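PDB 7DP2: nitroreductase family protein from Sphingopyxis sp., which reduces nitro groups with a bound flavin mononucleotide, using NADPH, and takes part in the breakdown of dinitroaniline herbicides. Local coordinates for residues V57-R62 against A134-F139; G80-Y85 against Y181-R186; L138-S143 against M156-V161. The protein carries 1 engineered substitution. All coordinates share one frame; numbering follows the deposited sequence.

Interaction 1: residues V57-R62 against A134-F139; sequences VVTGER and APVMLF
The backbone N-H of Met-137 donates a hydrogen bond to Val-58 O at 2.9 Å, and in return Val-58 N binds Met-137 O at 3.0 Å, almost perfectly straight at 179°. These two bonds make Val-58 and Met-137 a hydrogen-bonded pair of the antiparallel sheet at the heart of the nitroreductase fold, where strand 54-59 is an outermost strand of its own chain and pairs with strand 136-143. The sheet does not stop there, because Val-57 and Val-58 pair in parallel with a strand of the second subunit. Beta-branched valines suit such a place, since they favour extended backbone and bring compact apolar surface to a tight interface. On the face that carries Val-57, Val-136 and Leu-138, the two methyls of Val-57 divide the work. Its CG1, anti to the backbone N (chi1 -177°), meets Val-136 CG1 at 3.5 Å, while CG2 presses on Leu-138 CD1 at 3.4 Å. Farther along the same face, Val-136 CG2 lies 3.8 Å from Thr-59 CB. The face of Val-58 and Met-137 turns toward helix 182-189, whose Leu-189 packs on Val-58 and on Phe-139. There Met-137 CG lies over one face of the Phe-139 ring, off centre toward the rim, and Val-58 CG2 comes to the edge of that ring, 3.8 Å from CE2.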
loop_
_atom_site.group_PDB
_atom_site.type_symbol
_atom_site.label_atom_id
_atom_site.label_comp_id
_atom_site.label_asym_id
_atom_site.label_seq_id
_atom_site.Cartn_x
_atom_site.Cartn_y
_atom_site.Cartn_z
ATOM N N VAL A 57 1.593 17.749 -6.322
ATOM C CA VAL A 57 2.943 17.592 -6.858
ATOM C C VAL A 57 3.628 18.931 -7.030
ATOM O O VAL A 57 3.160 19.778 -7.794
ATOM C CB VAL A 57 2.924 16.891 -8.224
ATOM C CG1 VAL A 57 4.328 16.679 -8.719
ATOM C CG2 VAL A 57 2.204 15.585 -8.115
ATOM N N VAL A 58 4.756 19.119 -6.354
ATOM C CA VAL A 58 5.406 20.420 -6.397
ATOM C C VAL A 58 6.842 20.354 -6.904
ATOM O O VAL A 58 7.596 19.429 -6.599
ATOM C CB VAL A 58 5.367 21.095 -5.012
ATOM C CG1 VAL A 58 3.920 21.270 -4.549
ATOM C CG2 VAL A 58 6.156 20.291 -4.008
ATOM N N THR A 59 7.217 21.372 -7.668
ATOM C CA THR A 59 8.578 21.489 -8.147
ATOM C C THR A 59 8.995 22.948 -8.125
ATOM O O THR A 59 8.208 23.808 -7.728
ATOM C CB THR A 59 8.724 20.953 -9.569
ATOM O OG1 THR A 59 10.113 20.785 -9.878
ATOM C CG2 THR A 59 8.089 21.922 -10.562
ATOM N N GLY A 60 10.227 23.219 -8.549
ATOM C CA GLY A 60 10.713 24.575 -8.639
ATOM C C GLY A 60 10.662 25.237 -7.280
ATOM O O GLY A 60 11.151 24.693 -6.283
ATOM N N GLU A 61 10.010 26.387 -7.222
ATOM C CA GLU A 61 10.063 27.194 -6.015
ATOM C C GLU A 61 8.750 27.181 -5.251
ATOM O O GLU A 61 8.613 27.831 -4.219
ATOM C CB GLU A 61 10.509 28.621 -6.327
ATOM C CG GLU A 61 11.848 28.676 -6.992
ATOM C CD GLU A 61 12.428 30.060 -7.071
ATOM O OE1 GLU A 61 12.687 30.648 -6.007
ATOM O OE2 GLU A 61 12.578 30.571 -8.193
ATOM N N ARG A 62 7.778 26.448 -5.765
ATOM C CA ARG A 62 6.657 26.089 -4.923
ATOM C C ARG A 62 7.217 25.064 -3.947
ATOM O O ARG A 62 6.939 25.069 -2.744
ATOM C CB ARG A 62 5.510 25.505 -5.749
ATOM C CG ARG A 62 4.558 26.553 -6.307
ATOM C CD ARG A 62 3.997 27.367 -5.164
ATOM N NE ARG A 62 3.607 26.492 -4.064
ATOM C CZ ARG A 62 3.363 26.905 -2.827
ATOM N NH1 ARG A 62 3.009 26.028 -1.899
ATOM N NH2 ARG A 62 3.473 28.188 -2.510
ATOM N N ALA A 134 15.837 15.802 -4.936
ATOM C CA ALA A 134 14.928 15.505 -6.045
ATOM C C ALA A 134 14.288 16.805 -6.532
ATOM O O ALA A 134 14.054 17.710 -5.729
ATOM C CB ALA A 134 13.867 14.491 -5.626
ATOM N N PRO A 135 14.026 16.917 -7.853
ATOM C CA PRO A 135 13.426 18.118 -8.465
ATOM C C PRO A 135 11.918 18.233 -8.244
ATOM O O PRO A 135 11.339 19.309 -8.382
ATOM C CB PRO A 135 13.737 17.936 -9.949
ATOM C CG PRO A 135 13.734 16.447 -10.129
ATOM C CD PRO A 135 14.375 15.908 -8.869
ATOM N N VAL A 136 11.289 17.110 -7.943
ATOM C CA VAL A 136 9.858 17.055 -7.747
ATOM C C VAL A 136 9.558 16.320 -6.464
ATOM O O VAL A 136 10.142 15.276 -6.182
ATOM C CB VAL A 136 9.159 16.370 -8.915
ATOM C CG1 VAL A 136 7.734 16.015 -8.548
ATOM C CG2 VAL A 136 9.222 17.252 -10.163
ATOM N N MET A 137 8.652 16.878 -5.678
ATOM C CA MET A 137 8.218 16.240 -4.459
ATOM C C MET A 137 6.716 15.985 -4.510
ATOM O O MET A 137 5.931 16.889 -4.796
ATOM C CB MET A 137 8.582 17.088 -3.234
ATOM C CG MET A 137 7.873 16.616 -1.987
ATOM S SD MET A 137 8.292 14.942 -1.454
ATOM C CE MET A 137 10.055 15.127 -1.202
ATOM N N LEU A 138 6.333 14.735 -4.270
ATOM C CA LEU A 138 4.926 14.358 -4.259
ATOM C C LEU A 138 4.408 14.309 -2.829
ATOM O O LEU A 138 4.959 13.628 -1.979
ATOM C CB LEU A 138 4.715 12.995 -4.928
ATOM C CG LEU A 138 3.277 12.466 -4.811
ATOM C CD1 LEU A 138 2.409 12.976 -5.901
ATOM C CD2 LEU A 138 3.221 10.983 -4.780
ATOM N N PHE A 139 3.308 14.998 -2.584
ATOM C CA PHE A 139 2.684 14.953 -1.282
ATOM C C PHE A 139 1.364 14.190 -1.353
ATOM O O PHE A 139 0.386 14.641 -1.978
ATOM C CB PHE A 139 2.493 16.372 -0.751
ATOM C CG PHE A 139 3.782 17.019 -0.309
ATOM C CD1 PHE A 139 4.429 16.574 0.839
ATOM C CD2 PHE A 139 4.362 18.047 -1.047
ATOM C CE1 PHE A 139 5.627 17.158 1.257
ATOM C CE2 PHE A 139 5.557 18.632 -0.641
ATOM C CZ PHE A 139 6.198 18.182 0.514
#

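Interaction 2: residues G80-Y85 against Y181-R186; sequences GFQPEY and YGATVR
The irregular run 80-85 passes the start of helix 182-189, and a single backbone bridge brings the CA atoms of Gln-82 and Tyr-181 to 4.4 Å, with a weak, bent hydrogen bond from Gly-182 N to Gln-82 O. Tyr-181 is the N-cap residue, and Gln-82 and Glu-84 approach the first turn after it, where backbone N-H groups lack partners within the helix. Gln-82, extended beyond CG, brings OE1 to Thr-184, which grips it twice: OG1 donates at 2.7 Å and the backbone N at 3.0 Å, from opposite faces of the amide plane. With an alanine here, Thr-184 N and OG1 would probably lose their shared acceptor, and a gap would open beside Ala-183 CB. A water is held between the segments, donating to Gln-82 O and Glu-84 OE1 and accepting from Ala-183 N at 2.8 Å. Glu-84 bends at chi2 (-71°), which carries its carboxylate over Gly-182 to a salt bridge with Arg-186, the two planes 29° apart. The modelled 2.4 Å between Glu-84 OE1 and Arg-186 NH1 is too short to be taken literally, and Asp-193 is the stronger partner of this arginine. Glycine fits at 182 because a CB would run into Glu-84 CG. A negative group near this helix end is likely to be favoured by the helix dipole. Phe-81 and Tyr-181 meet obliquely, CD1 of the first 3.6 Å from CZ of the second. Around this junction, Glu-84 OE2 accepts from Leu-197 N on strand 195-204, and Tyr-181 and Thr-184 rest on Arg-73 of helix 60-74.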
loop_
_atom_site.group_PDB
_atom_site.type_symbol
_atom_site.label_atom_id
_atom_site.label_comp_id
_atom_site.label_asym_id
_atom_site.label_seq_id
_atom_site.Cartn_x
_atom_site.Cartn_y
_atom_site.Cartn_z
ATOM N N GLY A 80 9.447 22.602 17.288
ATOM C CA GLY A 80 8.788 22.920 16.036
ATOM C C GLY A 80 8.023 21.771 15.404
ATOM O O GLY A 80 7.386 21.935 14.364
ATOM N N PHE A 81 8.086 20.596 16.019
ATOM C CA PHE A 81 7.394 19.430 15.478
ATOM C C PHE A 81 5.887 19.625 15.453
ATOM O O PHE A 81 5.290 20.086 16.429
ATOM C CB PHE A 81 7.722 18.178 16.289
ATOM C CG PHE A 81 9.111 17.662 16.076
ATOM C CD1 PHE A 81 9.752 17.839 14.860
ATOM C CD2 PHE A 81 9.783 17.005 17.103
ATOM C CE1 PHE A 81 11.030 17.362 14.671
ATOM C CE2 PHE A 81 11.065 16.528 16.918
ATOM C CZ PHE A 81 11.694 16.713 15.705
ATOM N N GLN A 82 5.273 19.251 14.338
ATOM C CA GLN A 82 3.822 19.222 14.231
ATOM C C GLN A 82 3.455 17.895 13.593
ATOM O O GLN A 82 3.211 17.804 12.375
ATOM C CB GLN A 82 3.289 20.386 13.390
ATOM C CG GLN A 82 3.921 21.754 13.647
ATOM C CD GLN A 82 3.669 22.705 12.486
ATOM O OE1 GLN A 82 3.836 22.330 11.324
ATOM N NE2 GLN A 82 3.251 23.928 12.792
ATOM N N PRO A 83 3.448 16.841 14.410
ATOM C CA PRO A 83 3.166 15.495 13.918
ATOM C C PRO A 83 1.708 15.336 13.471
ATOM O O PRO A 83 0.825 15.594 14.288
ATOM C CB PRO A 83 3.457 14.614 15.143
ATOM C CG PRO A 83 4.221 15.484 16.085
ATOM C CD PRO A 83 3.711 16.853 15.856
ATOM N N GLU A 84 1.463 14.911 12.225
ATOM C CA GLU A 84 0.100 14.587 11.780
ATOM C C GLU A 84 -0.467 13.403 12.566
ATOM O O GLU A 84 -1.674 13.328 12.811
ATOM C CB GLU A 84 0.060 14.219 10.294
ATOM C CG GLU A 84 0.292 15.314 9.290
ATOM C CD GLU A 84 -0.842 16.310 9.191
ATOM O OE1 GLU A 84 -0.917 17.230 10.032
ATOM O OE2 GLU A 84 -1.660 16.173 8.258
ATOM N N TYR A 85 0.419 12.479 12.929
ATOM C CA TYR A 85 0.065 11.192 13.530
ATOM C C TYR A 85 1.366 10.577 14.035
ATOM O O TYR A 85 2.443 11.152 13.833
ATOM C CB TYR A 85 -0.610 10.250 12.507
ATOM C CG TYR A 85 0.257 10.007 11.281
ATOM C CD1 TYR A 85 1.205 8.987 11.259
ATOM C CD2 TYR A 85 0.152 10.821 10.155
ATOM C CE1 TYR A 85 2.014 8.784 10.143
ATOM C CE2 TYR A 85 0.965 10.626 9.030
ATOM C CZ TYR A 85 1.889 9.608 9.029
ATOM O OH TYR A 85 2.697 9.417 7.919
ATOM N N TYR A 181 5.843 17.698 10.236
ATOM C CA TYR A 181 5.432 19.095 10.114
ATOM C C TYR A 181 4.179 19.242 9.253
ATOM O O TYR A 181 4.066 20.193 8.484
ATOM C CB TYR A 181 6.580 19.951 9.531
ATOM C CG TYR A 181 7.893 19.724 10.241
ATOM C CD1 TYR A 181 8.207 20.399 11.430
ATOM C CD2 TYR A 181 8.797 18.803 9.756
ATOM C CE1 TYR A 181 9.386 20.164 12.085
ATOM C CE2 TYR A 181 9.965 18.558 10.407
ATOM C CZ TYR A 181 10.266 19.238 11.568
ATOM O OH TYR A 181 11.467 18.979 12.180
ATOM N N GLY A 182 3.239 18.310 9.390
ATOM C CA GLY A 182 2.071 18.278 8.528
ATOM C C GLY A 182 1.382 19.615 8.312
ATOM O O GLY A 182 1.130 19.997 7.179
ATOM N N ALA A 183 1.140 20.354 9.390
ATOM C CA ALA A 183 0.436 21.632 9.308
ATOM C C ALA A 183 1.174 22.653 8.467
ATOM O O ALA A 183 0.561 23.373 7.678
ATOM C CB ALA A 183 0.190 22.185 10.688
ATOM N N THR A 184 2.482 22.756 8.679
ATOM C CA THR A 184 3.310 23.662 7.884
ATOM C C THR A 184 3.260 23.269 6.407
ATOM O O THR A 184 3.139 24.117 5.509
ATOM C CB THR A 184 4.788 23.656 8.327
ATOM O OG1 THR A 184 4.908 24.171 9.655
ATOM C CG2 THR A 184 5.613 24.507 7.389
ATOM N N VAL A 185 3.359 21.975 6.153
ATOM C CA VAL A 185 3.380 21.533 4.783
ATOM C C VAL A 185 2.029 21.805 4.139
ATOM O O VAL A 185 1.960 22.341 3.033
ATOM C CB VAL A 185 3.716 20.055 4.679
ATOM C CG1 VAL A 185 3.830 19.646 3.224
ATOM C CG2 VAL A 185 5.000 19.771 5.430
ATOM N N ARG A 186 0.964 21.478 4.867
ATOM C CA ARG A 186 -0.389 21.654 4.367
ATOM C C ARG A 186 -0.645 23.128 4.101
ATOM O O ARG A 186 -1.265 23.491 3.102
ATOM C CB ARG A 186 -1.411 21.084 5.362
ATOM C CG ARG A 186 -1.812 19.630 5.058
ATOM C CD ARG A 186 -2.227 18.835 6.305
ATOM N NE ARG A 186 -3.146 19.589 7.142
ATOM C CZ ARG A 186 -3.007 19.738 8.452
ATOM N NH1 ARG A 186 -1.991 19.162 9.082
ATOM N NH2 ARG A 186 -3.891 20.451 9.133
HETATM O O HOH W 1 0.860 18.563 11.483
#

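Interaction 3: residues L138-S143 against M156-V161; sequences LFLHCS and MWLQSV
Strand 138-143 and helix 156-161 run nearly antiparallel, at 162° between their directions, with axes 11.0 Å apart, a spacing filled by side chains from both elements. No hydrogen bond crosses the gap; Leu-138 and Leu-140 on the strand face Trp-157 and Leu-158 on the helix. Leu-140 has CG anti to the backbone N (chi1 171°), which aims it at the helix, and the fork at CG sends its two methyls to different partners. CD1 lies 4.0 Å from Trp-157 CZ3, while CD2 reaches CD1 of Leu-158, also at 4.0 Å. From its own place on the strand, Leu-138 sends CD2 against the far end of the indole, 3.9 Å from Trp-157 CH2. This is the helix-on-sheet packing of the alpha+beta nitroreductase fold, in which helix 148-167 lies against the central antiparallel sheet. Branched leucines suit it: Leu-138 gives one methyl to the benzo ring of Trp-157, and Leu-140 splits its two between that ring and Leu-158. One face of that indole takes CG2 of Val-161, one turn on, 3.6 Å above the plane and over its centre, and Trp-53 stacks with the ring. On the helix, Ser-160 folds its hydroxyl back to Met-156 O at 2.7 Å, a carbonyl that also accepts from Ser-160 N. Ser-160 OG accepts in addition from Gln-159 NE2 of the second subunit, and Met-156 touches the flavin mononucleotide.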
loop_
_atom_site.group_PDB
_atom_site.type_symbol
_atom_site.label_atom_id
_atom_site.label_comp_id
_atom_site.label_asym_id
_atom_site.label_seq_id
_atom_site.Cartn_x
_atom_site.Cartn_y
_atom_site.Cartn_z
ATOM N N LEU A 138 6.333 14.735 -4.270
ATOM C CA LEU A 138 4.926 14.358 -4.259
ATOM C C LEU A 138 4.408 14.309 -2.829
ATOM O O LEU A 138 4.959 13.628 -1.979
ATOM C CB LEU A 138 4.715 12.995 -4.928
ATOM C CG LEU A 138 3.277 12.466 -4.811
ATOM C CD1 LEU A 138 2.409 12.976 -5.901
ATOM C CD2 LEU A 138 3.221 10.983 -4.780
ATOM N N PHE A 139 3.308 14.998 -2.584
ATOM C CA PHE A 139 2.684 14.953 -1.282
ATOM C C PHE A 139 1.364 14.190 -1.353
ATOM O O PHE A 139 0.386 14.641 -1.978
ATOM C CB PHE A 139 2.493 16.372 -0.751
ATOM C CG PHE A 139 3.782 17.019 -0.309
ATOM C CD1 PHE A 139 4.429 16.574 0.839
ATOM C CD2 PHE A 139 4.362 18.047 -1.047
ATOM C CE1 PHE A 139 5.627 17.158 1.257
ATOM C CE2 PHE A 139 5.557 18.632 -0.641
ATOM C CZ PHE A 139 6.198 18.182 0.514
ATOM N N LEU A 140 1.364 13.016 -0.720
ATOM C CA LEU A 140 0.186 12.150 -0.660
ATOM C C LEU A 140 -0.623 12.449 0.581
ATOM O O LEU A 140 -0.113 12.422 1.691
ATOM C CB LEU A 140 0.590 10.669 -0.696
ATOM C CG LEU A 140 -0.432 9.547 -0.442
ATOM C CD1 LEU A 140 -1.688 9.692 -1.313
ATOM C CD2 LEU A 140 0.207 8.196 -0.714
ATOM N N HIS A 141 -1.886 12.775 0.379
ATOM C CA HIS A 141 -2.772 13.117 1.478
ATOM C C HIS A 141 -4.184 12.619 1.215
ATOM O O HIS A 141 -4.480 12.122 0.124
ATOM C CB HIS A 141 -2.769 14.622 1.689
ATOM C CG HIS A 141 -3.039 15.395 0.445
ATOM N ND1 HIS A 141 -4.289 15.848 0.102
ATOM C CD2 HIS A 141 -2.203 15.820 -0.545
ATOM C CE1 HIS A 141 -4.226 16.518 -1.040
ATOM N NE2 HIS A 141 -2.964 16.514 -1.446
ATOM N N CYS A 142 -5.050 12.733 2.216
ATOM C CA CYS A 142 -6.462 12.359 2.055
ATOM C C CYS A 142 -7.310 13.068 3.081
ATOM O O CYS A 142 -6.791 13.795 3.929
ATOM C CB CYS A 142 -6.671 10.850 2.177
ATOM S SG CYS A 142 -6.282 10.152 3.813
ATOM N N SER A 143 -8.621 12.860 3.002
ATOM C CA SER A 143 -9.515 13.462 3.969
ATOM C C SER A 143 -9.330 12.777 5.313
ATOM O O SER A 143 -9.036 11.569 5.379
ATOM C CB SER A 143 -10.982 13.356 3.541
ATOM O OG SER A 143 -11.836 13.852 4.574
ATOM N N MET A 156 -1.356 1.071 -1.691
ATOM C CA MET A 156 -1.478 0.372 -2.967
ATOM C C MET A 156 -1.244 1.295 -4.130
ATOM O O MET A 156 -0.577 0.931 -5.086
ATOM C CB MET A 156 -2.848 -0.274 -3.096
ATOM C CG MET A 156 -3.059 -1.317 -2.056
ATOM S SD MET A 156 -4.778 -1.810 -1.967
ATOM C CE MET A 156 -4.877 -2.419 -0.273
ATOM N N TRP A 157 -1.786 2.503 -4.034
ATOM C CA TRP A 157 -1.569 3.504 -5.071
ATOM C C TRP A 157 -0.105 3.980 -5.060
ATOM O O TRP A 157 0.509 4.151 -6.097
ATOM C CB TRP A 157 -2.521 4.683 -4.899
ATOM C CG TRP A 157 -2.262 5.792 -5.880
ATOM C CD1 TRP A 157 -2.726 5.866 -7.149
ATOM C CD2 TRP A 157 -1.465 6.968 -5.679
ATOM N NE1 TRP A 157 -2.292 7.009 -7.755
ATOM C CE2 TRP A 157 -1.513 7.713 -6.874
ATOM C CE3 TRP A 157 -0.709 7.459 -4.612
ATOM C CZ2 TRP A 157 -0.841 8.928 -7.040
ATOM C CZ3 TRP A 157 -0.045 8.677 -4.770
ATOM C CH2 TRP A 157 -0.105 9.388 -5.977
ATOM N N LEU A 158 0.439 4.202 -3.875
ATOM C CA LEU A 158 1.794 4.697 -3.774
ATOM C C LEU A 158 2.790 3.685 -4.369
ATOM O O LEU A 158 3.640 4.044 -5.183
ATOM C CB LEU A 158 2.137 5.008 -2.301
ATOM C CG LEU A 158 3.453 5.786 -2.170
ATOM C CD1 LEU A 158 3.365 7.095 -2.926
ATOM C CD2 LEU A 158 3.835 6.024 -0.725
ATOM N N GLN A 159 2.649 2.416 -4.001
ATOM C CA GLN A 159 3.546 1.401 -4.520
ATOM C C GLN A 159 3.447 1.278 -6.034
ATOM O O GLN A 159 4.448 1.064 -6.708
ATOM C CB GLN A 159 3.274 0.051 -3.872
ATOM C CG GLN A 159 4.011 -1.129 -4.505
ATOM C CD GLN A 159 5.521 -1.121 -4.249
ATOM O OE1 GLN A 159 6.162 -0.068 -4.098
ATOM N NE2 GLN A 159 6.084 -2.307 -4.169
ATOM N N SER A 160 2.240 1.417 -6.571
ATOM C CA SER A 160 2.071 1.423 -8.020
ATOM C C SER A 160 2.938 2.529 -8.649
ATOM O O SER A 160 3.702 2.302 -9.597
ATOM C CB SER A 160 0.613 1.619 -8.366
ATOM O OG SER A 160 -0.181 0.594 -7.780
ATOM N N VAL A 161 2.844 3.723 -8.085
ATOM C CA VAL A 161 3.575 4.872 -8.600
ATOM C C VAL A 161 5.076 4.591 -8.605
ATOM O O VAL A 161 5.761 4.877 -9.577
ATOM C CB VAL A 161 3.240 6.124 -7.766
ATOM C CG1 VAL A 161 4.097 7.324 -8.163
ATOM C CG2 VAL A 161 1.748 6.445 -7.900
#

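Interactions 1 and 3 both use strand 136-143 and share Leu-138, which meets Val-57 along the sheet and Trp-157 above it; both are buried and both adjoin the second subunit. They differ in chemistry: interaction 1 joins backbone hydrogen bonding to apolar contact, whereas interaction 3 meets across the gap through hydrocarbon and indole alone. Interaction 2 is only partly buried and relies mainly on polar groups, with an amide, a salt bridge and a water tying a loop to a helix start. It touches the sheet where Val-185 CG1 packs on Phe-139 CE1 at 3.6 Å. Helix 182-189 therefore links the loop 80-85 with the sheet face opposite that packed by helix 148-167.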